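PDB 2IM5: nicotinate phosphoribosyltransferase from Porphyromonas gingivalis, which probably joins nicotinate to the ribose phosphate of phosphoribosyl pyrophosphate at the expense of ATP, yielding nicotinate mononucleotide for NAD(+) biosynthesis. Local coordinates for residues F84-T96 against I107-W119. Sequence-based numbering, arbitrary orientation.
Sequences FLDGFRFDPEEVT and IRAQGLLYRVTLW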
ATOM      1  N   PHE A  84     -18.105  12.330  -3.803  1.00 18.36           N
ATOM      2  CA  PHE A  84     -17.124  12.335  -4.883  1.00 19.10           C
ATOM      3  C   PHE A  84     -17.003  10.937  -5.482  1.00 18.35           C
ATOM      4  O   PHE A  84     -17.059  10.770  -6.695  1.00 21.10           O
ATOM      5  CB  PHE A  84     -15.751  12.786  -4.369  1.00 17.79           C
ATOM      6  CG  PHE A  84     -14.623  12.485  -5.318  1.00 16.66           C
ATOM      7  CD1 PHE A  84     -14.484  13.201  -6.504  1.00 16.16           C
ATOM      8  CD2 PHE A  84     -13.724  11.456  -5.042  1.00 15.96           C
ATOM      9  CE1 PHE A  84     -13.466  12.899  -7.408  1.00 16.94           C
ATOM     10  CE2 PHE A  84     -12.700  11.139  -5.939  1.00 17.83           C
ATOM     11  CZ  PHE A  84     -12.572  11.865  -7.128  1.00 17.33           C
ATOM     12  N   LEU A  85     -16.834   9.933  -4.627  1.00 17.87           N
ATOM     13  CA  LEU A  85     -16.707   8.562  -5.101  1.00 18.10           C
ATOM     14  C   LEU A  85     -17.984   8.099  -5.800  1.00 19.69           C
ATOM     15  O   LEU A  85     -17.933   7.375  -6.794  1.00 21.27           O
ATOM     16  CB  LEU A  85     -16.387   7.623  -3.937  1.00 17.13           C
ATOM     17  CG  LEU A  85     -15.011   7.770  -3.270  1.00 16.98           C
ATOM     18  CD1 LEU A  85     -14.885   6.744  -2.149  1.00 17.07           C
ATOM     19  CD2 LEU A  85     -13.891   7.572  -4.302  1.00 14.95           C
ATOM     20  N   ASP A  86     -19.130   8.530  -5.283  1.00 20.00           N
ATOM     21  CA  ASP A  86     -20.410   8.143  -5.856  1.00 22.53           C
ATOM     22  C   ASP A  86     -20.557   8.632  -7.296  1.00 23.47           C
ATOM     23  O   ASP A  86     -21.158   7.956  -8.128  1.00 24.37           O
ATOM     24  CB  ASP A  86     -21.554   8.679  -4.986  1.00 24.00           C
ATOM     25  CG  ASP A  86     -22.894   8.021  -5.307  1.00 25.83           C
ATOM     26  OD1 ASP A  86     -22.903   6.824  -5.667  1.00 27.49           O
ATOM     27  OD2 ASP A  86     -23.942   8.694  -5.185  1.00 26.37           O
ATOM     28  N   GLY A  87     -19.998   9.799  -7.595  1.00 25.07           N
ATOM     29  CA  GLY A  87     -20.090  10.319  -8.950  1.00 25.82           C
ATOM     30  C   GLY A  87     -18.813  10.142  -9.754  1.00 26.50           C
ATOM     31  O   GLY A  87     -18.740  10.557 -10.912  1.00 26.62           O
ATOM     32  N   PHE A  88     -17.814   9.508  -9.149  1.00 26.43           N
ATOM     33  CA  PHE A  88     -16.523   9.298  -9.795  1.00 25.67           C
ATOM     34  C   PHE A  88     -16.521   8.290 -10.931  1.00 27.22           C
ATOM     35  O   PHE A  88     -17.179   7.249 -10.858  1.00 28.33           O
ATOM     36  CB  PHE A  88     -15.490   8.850  -8.754  1.00 25.65           C
ATOM     37  CG  PHE A  88     -14.114   8.599  -9.321  1.00 23.26           C
ATOM     38  CD1 PHE A  88     -13.234   9.654  -9.542  1.00 21.52           C
ATOM     39  CD2 PHE A  88     -13.701   7.304  -9.630  1.00 23.33           C
ATOM     40  CE1 PHE A  88     -11.953   9.427 -10.059  1.00 22.23           C
ATOM     41  CE2 PHE A  88     -12.422   7.063 -10.148  1.00 23.27           C
ATOM     42  CZ  PHE A  88     -11.546   8.131 -10.360  1.00 22.07           C
ATOM     43  N   ARG A  89     -15.757   8.605 -11.973  1.00 26.16           N
ATOM     44  CA  ARG A  89     -15.598   7.719 -13.118  1.00 26.38           C
ATOM     45  C   ARG A  89     -14.143   7.758 -13.538  1.00 24.68           C
ATOM     46  O   ARG A  89     -13.580   8.839 -13.707  1.00 23.50           O
ATOM     47  CB  ARG A  89     -16.470   8.163 -14.292  1.00 29.81           C
ATOM     48  CG  ARG A  89     -17.949   7.916 -14.092  1.00 34.36           C
ATOM     49  CD  ARG A  89     -18.269   6.427 -13.980  1.00 38.60           C
ATOM     50  NE  ARG A  89     -19.698   6.211 -13.766  1.00 43.91           N
ATOM     51  CZ  ARG A  89     -20.349   6.550 -12.657  1.00 45.24           C
ATOM     52  NH1 ARG A  89     -19.700   7.116 -11.648  1.00 46.41           N
ATOM     53  NH2 ARG A  89     -21.656   6.342 -12.561  1.00 48.26           N
ATOM     54  N   PHE A  90     -13.529   6.585 -13.675  1.00 23.21           N
ATOM     55  CA  PHE A  90     -12.139   6.508 -14.110  1.00 23.80           C
ATOM     56  C   PHE A  90     -12.035   7.110 -15.521  1.00 24.02           C
ATOM     57  O   PHE A  90     -12.920   6.906 -16.360  1.00 24.10           O
ATOM     58  CB  PHE A  90     -11.674   5.050 -14.135  1.00 22.03           C
ATOM     59  CG  PHE A  90     -11.309   4.505 -12.782  1.00 23.75           C
ATOM     60  CD1 PHE A  90     -10.062   4.781 -12.218  1.00 23.05           C
ATOM     61  CD2 PHE A  90     -12.210   3.720 -12.063  1.00 20.45           C
ATOM     62  CE1 PHE A  90      -9.720   4.284 -10.958  1.00 22.63           C
ATOM     63  CE2 PHE A  90     -11.874   3.220 -10.805  1.00 21.65           C
ATOM     64  CZ  PHE A  90     -10.629   3.501 -10.251  1.00 20.12           C
ATOM     65  N   ASP A  91     -10.977   7.874 -15.765  1.00 22.90           N
ATOM     66  CA  ASP A  91     -10.763   8.479 -17.079  1.00 21.84           C
ATOM     67  C   ASP A  91      -9.531   7.848 -17.707  1.00 20.43           C
ATOM     68  O   ASP A  91      -8.397   8.216 -17.390  1.00 19.91           O
ATOM     69  CB  ASP A  91     -10.564   9.985 -16.963  1.00 23.91           C
ATOM     70  CG  ASP A  91     -10.230  10.631 -18.302  1.00 27.34           C
ATOM     71  OD1 ASP A  91     -10.339   9.948 -19.341  1.00 27.02           O
ATOM     72  OD2 ASP A  91      -9.859  11.823 -18.318  1.00 28.81           O
ATOM     73  N   PRO A  92      -9.744   6.888 -18.621  1.00 20.02           N
ATOM     74  CA  PRO A  92      -8.687   6.157 -19.326  1.00 20.27           C
ATOM     75  C   PRO A  92      -7.617   7.002 -19.998  1.00 21.45           C
ATOM     76  O   PRO A  92      -6.487   6.558 -20.131  1.00 22.14           O
ATOM     77  CB  PRO A  92      -9.461   5.316 -20.338  1.00 19.17           C
ATOM     78  CG  PRO A  92     -10.770   5.106 -19.679  1.00 20.16           C
ATOM     79  CD  PRO A  92     -11.068   6.472 -19.110  1.00 20.02           C
ATOM     80  N   GLU A  93      -7.955   8.214 -20.428  1.00 23.90           N
ATOM     81  CA  GLU A  93      -6.946   9.021 -21.097  1.00 27.12           C
ATOM     82  C   GLU A  93      -5.855   9.573 -20.184  1.00 26.34           C
ATOM     83  O   GLU A  93      -4.895  10.157 -20.667  1.00 26.29           O
ATOM     84  CB  GLU A  93      -7.589  10.144 -21.911  1.00 31.51           C
ATOM     85  CG  GLU A  93      -8.486  11.061 -21.147  1.00 41.36           C
ATOM     86  CD  GLU A  93      -9.251  11.989 -22.073  1.00 46.37           C
ATOM     87  OE1 GLU A  93      -9.802  11.482 -23.076  1.00 49.55           O
ATOM     88  OE2 GLU A  93      -9.310  13.214 -21.801  1.00 49.56           O
ATOM     89  N   GLU A  94      -5.988   9.374 -18.873  1.00 25.25           N
ATOM     90  CA  GLU A  94      -4.952   9.824 -17.938  1.00 23.58           C
ATOM     91  C   GLU A  94      -3.832   8.777 -17.955  1.00 22.31           C
ATOM     92  O   GLU A  94      -2.730   9.012 -17.455  1.00 22.43           O
ATOM     93  CB  GLU A  94      -5.495   9.921 -16.503  1.00 22.98           C
ATOM     94  CG  GLU A  94      -6.655  10.875 -16.291  1.00 22.51           C
ATOM     95  CD  GLU A  94      -7.252  10.745 -14.893  1.00 22.64           C
ATOM     96  OE1 GLU A  94      -7.144   9.642 -14.316  1.00 20.35           O
ATOM     97  OE2 GLU A  94      -7.844  11.730 -14.381  1.00 21.16           O
ATOM     98  N   VAL A  95      -4.128   7.625 -18.547  1.00 21.46           N
ATOM     99  CA  VAL A  95      -3.192   6.504 -18.589  1.00 22.07           C
ATOM    100  C   VAL A  95      -2.627   6.195 -19.973  1.00 22.68           C
ATOM    101  O   VAL A  95      -3.381   6.091 -20.939  1.00 23.82           O
ATOM    102  CB  VAL A  95      -3.885   5.224 -18.069  1.00 21.48           C
ATOM    103  CG1 VAL A  95      -2.895   4.078 -17.999  1.00 23.18           C
ATOM    104  CG2 VAL A  95      -4.508   5.488 -16.709  1.00 20.95           C
ATOM    105  N   THR A  96      -1.309   6.023 -20.057  1.00 22.59           N
ATOM    106  CA  THR A  96      -0.652   5.701 -21.321  1.00 23.75           C
ATOM    107  C   THR A  96       0.129   4.402 -21.180  1.00 24.47           C
ATOM    108  O   THR A  96       1.015   4.290 -20.336  1.00 24.36           O
ATOM    109  CB  THR A  96       0.332   6.811 -21.766  1.00 24.73           C
ATOM    110  OG1 THR A  96      -0.381   8.041 -21.940  1.00 26.32           O
ATOM    111  CG2 THR A  96       1.004   6.434 -23.089  1.00 23.92           C
ATOM    112  N   ILE A 107       3.945   1.935 -18.242  1.00 24.49           N
ATOM    113  CA  ILE A 107       2.622   2.490 -17.987  1.00 23.03           C
ATOM    114  C   ILE A 107       2.711   3.737 -17.118  1.00 23.00           C
ATOM    115  O   ILE A 107       3.373   3.743 -16.074  1.00 22.22           O
ATOM    116  CB  ILE A 107       1.712   1.475 -17.284  1.00 24.43           C
ATOM    117  CG1 ILE A 107       1.643   0.185 -18.099  1.00 24.20           C
ATOM    118  CG2 ILE A 107       0.313   2.058 -17.128  1.00 25.12           C
ATOM    119  CD1 ILE A 107       0.923  -0.923 -17.399  1.00 26.56           C
ATOM    120  N   ARG A 108       2.039   4.795 -17.548  1.00 22.30           N
ATOM    121  CA  ARG A 108       2.056   6.040 -16.797  1.00 23.27           C
ATOM    122  C   ARG A 108       0.669   6.640 -16.661  1.00 22.46           C
ATOM    123  O   ARG A 108      -0.073   6.745 -17.640  1.00 21.73           O
ATOM    124  CB  ARG A 108       2.985   7.047 -17.475  1.00 27.01           C
ATOM    125  CG  ARG A 108       4.327   6.436 -17.812  1.00 32.06           C
ATOM    126  CD  ARG A 108       5.360   7.456 -18.204  1.00 35.43           C
ATOM    127  NE  ARG A 108       6.626   6.784 -18.470  1.00 40.16           N
ATOM    128  CZ  ARG A 108       7.794   7.400 -18.613  1.00 42.30           C
ATOM    129  NH1 ARG A 108       7.871   8.722 -18.514  1.00 43.98           N
ATOM    130  NH2 ARG A 108       8.888   6.689 -18.855  1.00 44.42           N
ATOM    131  N   ALA A 109       0.327   7.007 -15.429  1.00 21.00           N
ATOM    132  CA  ALA A 109      -0.947   7.634 -15.122  1.00 21.33           C
ATOM    133  C   ALA A 109      -0.582   9.040 -14.664  1.00 21.45           C
ATOM    134  O   ALA A 109       0.111   9.215 -13.661  1.00 23.89           O
ATOM    135  CB  ALA A 109      -1.657   6.880 -14.009  1.00 19.27           C
ATOM    136  N   GLN A 110      -1.026  10.040 -15.411  1.00 20.51           N
ATOM    137  CA  GLN A 110      -0.718  11.418 -15.068  1.00 19.19           C
ATOM    138  C   GLN A 110      -1.977  12.269 -15.070  1.00 15.93           C
ATOM    139  O   GLN A 110      -2.841  12.108 -15.923  1.00 15.87           O
ATOM    140  CB  GLN A 110       0.301  11.992 -16.052  1.00 20.93           C
ATOM    141  CG  GLN A 110       0.796  13.359 -15.661  1.00 25.57           C
ATOM    142  CD  GLN A 110       1.820  13.919 -16.628  1.00 30.44           C
ATOM    143  OE1 GLN A 110       2.876  13.316 -16.862  1.00 33.90           O
ATOM    144  NE2 GLN A 110       1.519  15.085 -17.192  1.00 28.53           N
ATOM    145  N   GLY A 111      -2.067  13.171 -14.102  1.00 14.58           N
ATOM    146  CA  GLY A 111      -3.219  14.043 -13.975  1.00 14.11           C
ATOM    147  C   GLY A 111      -3.321  14.558 -12.543  1.00 14.79           C
ATOM    148  O   GLY A 111      -2.342  14.549 -11.802  1.00 14.55           O
ATOM    149  N   LEU A 112      -4.500  15.022 -12.148  1.00 14.76           N
ATOM    150  CA  LEU A 112      -4.686  15.520 -10.791  1.00 14.00           C
ATOM    151  C   LEU A 112      -4.375  14.373  -9.838  1.00 15.02           C
ATOM    152  O   LEU A 112      -4.869  13.256 -10.004  1.00 16.52           O
ATOM    153  CB  LEU A 112      -6.118  16.016 -10.610  1.00 14.11           C
ATOM    154  CG  LEU A 112      -6.419  17.290 -11.424  1.00 16.81           C
ATOM    155  CD1 LEU A 112      -7.895  17.383 -11.725  1.00 14.84           C
ATOM    156  CD2 LEU A 112      -5.936  18.529 -10.655  1.00 14.32           C
ATOM    157  N   LEU A 113      -3.542  14.648  -8.844  1.00 13.64           N
ATOM    158  CA  LEU A 113      -3.124  13.629  -7.894  1.00 13.74           C
ATOM    159  C   LEU A 113      -4.256  12.895  -7.163  1.00 15.31           C
ATOM    160  O   LEU A 113      -4.208  11.663  -7.037  1.00 14.17           O
ATOM    161  CB  LEU A 113      -2.139  14.243  -6.893  1.00 13.19           C
ATOM    162  CG  LEU A 113      -1.419  13.339  -5.878  1.00 13.85           C
ATOM    163  CD1 LEU A 113      -0.893  12.075  -6.541  1.00 13.07           C
ATOM    164  CD2 LEU A 113      -0.252  14.117  -5.264  1.00 11.99           C
ATOM    165  N   TYR A 114      -5.274  13.619  -6.697  1.00 13.87           N
ATOM    166  CA  TYR A 114      -6.362  12.956  -5.993  1.00 15.47           C
ATOM    167  C   TYR A 114      -7.084  11.976  -6.914  1.00 17.52           C
ATOM    168  O   TYR A 114      -7.688  11.011  -6.451  1.00 19.39           O
ATOM    169  CB  TYR A 114      -7.345  13.977  -5.388  1.00 13.15           C
ATOM    170  CG  TYR A 114      -8.221  14.714  -6.371  1.00 14.51           C
ATOM    171  CD1 TYR A 114      -9.433  14.166  -6.812  1.00 14.48           C
ATOM    172  CD2 TYR A 114      -7.838  15.957  -6.870  1.00 14.39           C
ATOM    173  CE1 TYR A 114     -10.240  14.841  -7.736  1.00 14.02           C
ATOM    174  CE2 TYR A 114      -8.636  16.641  -7.788  1.00 16.19           C
ATOM    175  CZ  TYR A 114      -9.833  16.078  -8.217  1.00 15.16           C
ATOM    176  OH  TYR A 114     -10.609  16.762  -9.115  1.00 17.81           O
ATOM    177  N   ARG A 115      -7.003  12.213  -8.220  1.00 17.63           N
ATOM    178  CA  ARG A 115      -7.633  11.321  -9.182  1.00 16.87           C
ATOM    179  C   ARG A 115      -6.737  10.142  -9.563  1.00 17.45           C
ATOM    180  O   ARG A 115      -7.117   8.988  -9.377  1.00 17.83           O
ATOM    181  CB  ARG A 115      -7.999  12.065 -10.467  1.00 17.16           C
ATOM    182  CG  ARG A 115      -9.128  13.078 -10.352  1.00 19.42           C
ATOM    183  CD  ARG A 115      -9.510  13.563 -11.744  1.00 18.71           C
ATOM    184  NE  ARG A 115      -9.995  12.450 -12.556  1.00 20.24           N
ATOM    185  CZ  ARG A 115     -11.240  11.981 -12.513  1.00 22.11           C
ATOM    186  NH1 ARG A 115     -12.139  12.536 -11.712  1.00 21.95           N
ATOM    187  NH2 ARG A 115     -11.573  10.924 -13.238  1.00 22.36           N
ATOM    188  N   VAL A 116      -5.545  10.429 -10.092  1.00 16.73           N
ATOM    189  CA  VAL A 116      -4.652   9.364 -10.550  1.00 15.31           C
ATOM    190  C   VAL A 116      -4.080   8.418  -9.501  1.00 15.86           C
ATOM    191  O   VAL A 116      -3.634   7.323  -9.835  1.00 15.34           O
ATOM    192  CB  VAL A 116      -3.490   9.924 -11.412  1.00 15.82           C
ATOM    193  CG1 VAL A 116      -4.068  10.724 -12.580  1.00 14.64           C
ATOM    194  CG2 VAL A 116      -2.559  10.779 -10.581  1.00 13.66           C
ATOM    195  N   THR A 117      -4.090   8.812  -8.236  1.00 16.24           N
ATOM    196  CA  THR A 117      -3.568   7.916  -7.221  1.00 16.62           C
ATOM    197  C   THR A 117      -4.439   6.646  -7.168  1.00 16.92           C
ATOM    198  O   THR A 117      -3.966   5.573  -6.814  1.00 17.76           O
ATOM    199  CB  THR A 117      -3.543   8.585  -5.828  1.00 16.91           C
ATOM    200  OG1 THR A 117      -2.886   7.711  -4.901  1.00 18.74           O
ATOM    201  CG2 THR A 117      -4.957   8.876  -5.332  1.00 15.19           C
ATOM    202  N   LEU A 118      -5.707   6.777  -7.547  1.00 17.07           N
ATOM    203  CA  LEU A 118      -6.637   5.649  -7.532  1.00 18.29           C
ATOM    204  C   LEU A 118      -6.348   4.562  -8.583  1.00 18.45           C
ATOM    205  O   LEU A 118      -6.872   3.458  -8.480  1.00 17.05           O
ATOM    206  CB  LEU A 118      -8.074   6.159  -7.699  1.00 17.24           C
ATOM    207  CG  LEU A 118      -8.515   7.226  -6.685  1.00 19.72           C
ATOM    208  CD1 LEU A 118      -9.939   7.673  -7.003  1.00 18.11           C
ATOM    209  CD2 LEU A 118      -8.433   6.668  -5.262  1.00 18.35           C
ATOM    210  N   TRP A 119      -5.519   4.871  -9.579  1.00 17.74           N
ATOM    211  CA  TRP A 119      -5.175   3.909 -10.626  1.00 18.46           C
ATOM    212  C   TRP A 119      -4.207   2.810 -10.179  1.00 20.14           C
ATOM    213  O   TRP A 119      -4.309   1.672 -10.630  1.00 20.86           O
ATOM    214  CB  TRP A 119      -4.522   4.614 -11.830  1.00 17.84           C
ATOM    215  CG  TRP A 119      -5.440   5.366 -12.745  1.00 17.20           C
ATOM    216  CD1 TRP A 119      -5.462   6.718 -12.947  1.00 18.05           C
ATOM    217  CD2 TRP A 119      -6.412   4.808 -13.644  1.00 16.54           C
ATOM    218  NE1 TRP A 119      -6.379   7.034 -13.919  1.00 17.48           N
ATOM    219  CE2 TRP A 119      -6.980   5.885 -14.364  1.00 16.28           C
ATOM    220  CE3 TRP A 119      -6.854   3.504 -13.912  1.00 16.80           C
ATOM    221  CZ2 TRP A 119      -7.971   5.701 -15.338  1.00 15.44           C
ATOM    222  CZ3 TRP A 119      -7.838   3.316 -14.881  1.00 17.57           C
ATOM    223  CH2 TRP A 119      -8.387   4.415 -15.584  1.00 17.07           C
TER
HETATM  224  O   HOH W   1      -9.504   8.896 -13.582  1.00 20.58           O
HETATM  225  O   HOH W   2      -6.739  14.059 -13.858  1.00 19.60           O
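T96 and R108 form an antiparallel hydrogen-bonded pair, T96 N giving to R108 O at 2.8 Å and R108 N to T96 O, with V95 and A109 the adjoining non-hydrogen-bonded pair and Q110 N bound to E94 O. Beyond this ladder E94 shows how one carboxylate can tie the 3-10 turn 92-94 to helix 113-116, through R115, and to W119 just beyond it. Its chain, extended beyond CG, sends OE1 to W119 NE1 (2.7 Å), met nearly along the C-O axis and within the indole plane, while OE2 takes R115 NE on its syn side in a salt bridge of 2.9 Å. One water bridges OE1, D91 N and R115 NH2; a second links OE2 to L112 N at the helix N-cap. Strands 95-99 and 105-110 form a beta hairpin, 95-99 being an outer strand of an antiparallel sheet that strands 29-36 and 347-355 continue, and at G111 the chain leaves the strand and soon enters helix 113-116. W119 is sandwiched: V95 CG2 sits 3.6 Å from the centroid of its five-membered ring, a CH-pi contact, and F90 turns an edge to the opposite face, planes at 50°. A bend at chi3 (62°) carries the R115 guanidinium across to F88, F88 CE1 lying over one guanidinium face, and NH2 reaches R89 O at 2.9 Å, though the bond is bent (139°). L118 CD1 rests on a face of the F88 ring, 3.7 Å from CZ. On helix 79-87, F84 offers a ring face to the edge of Y114, an offset edge-to-face pair.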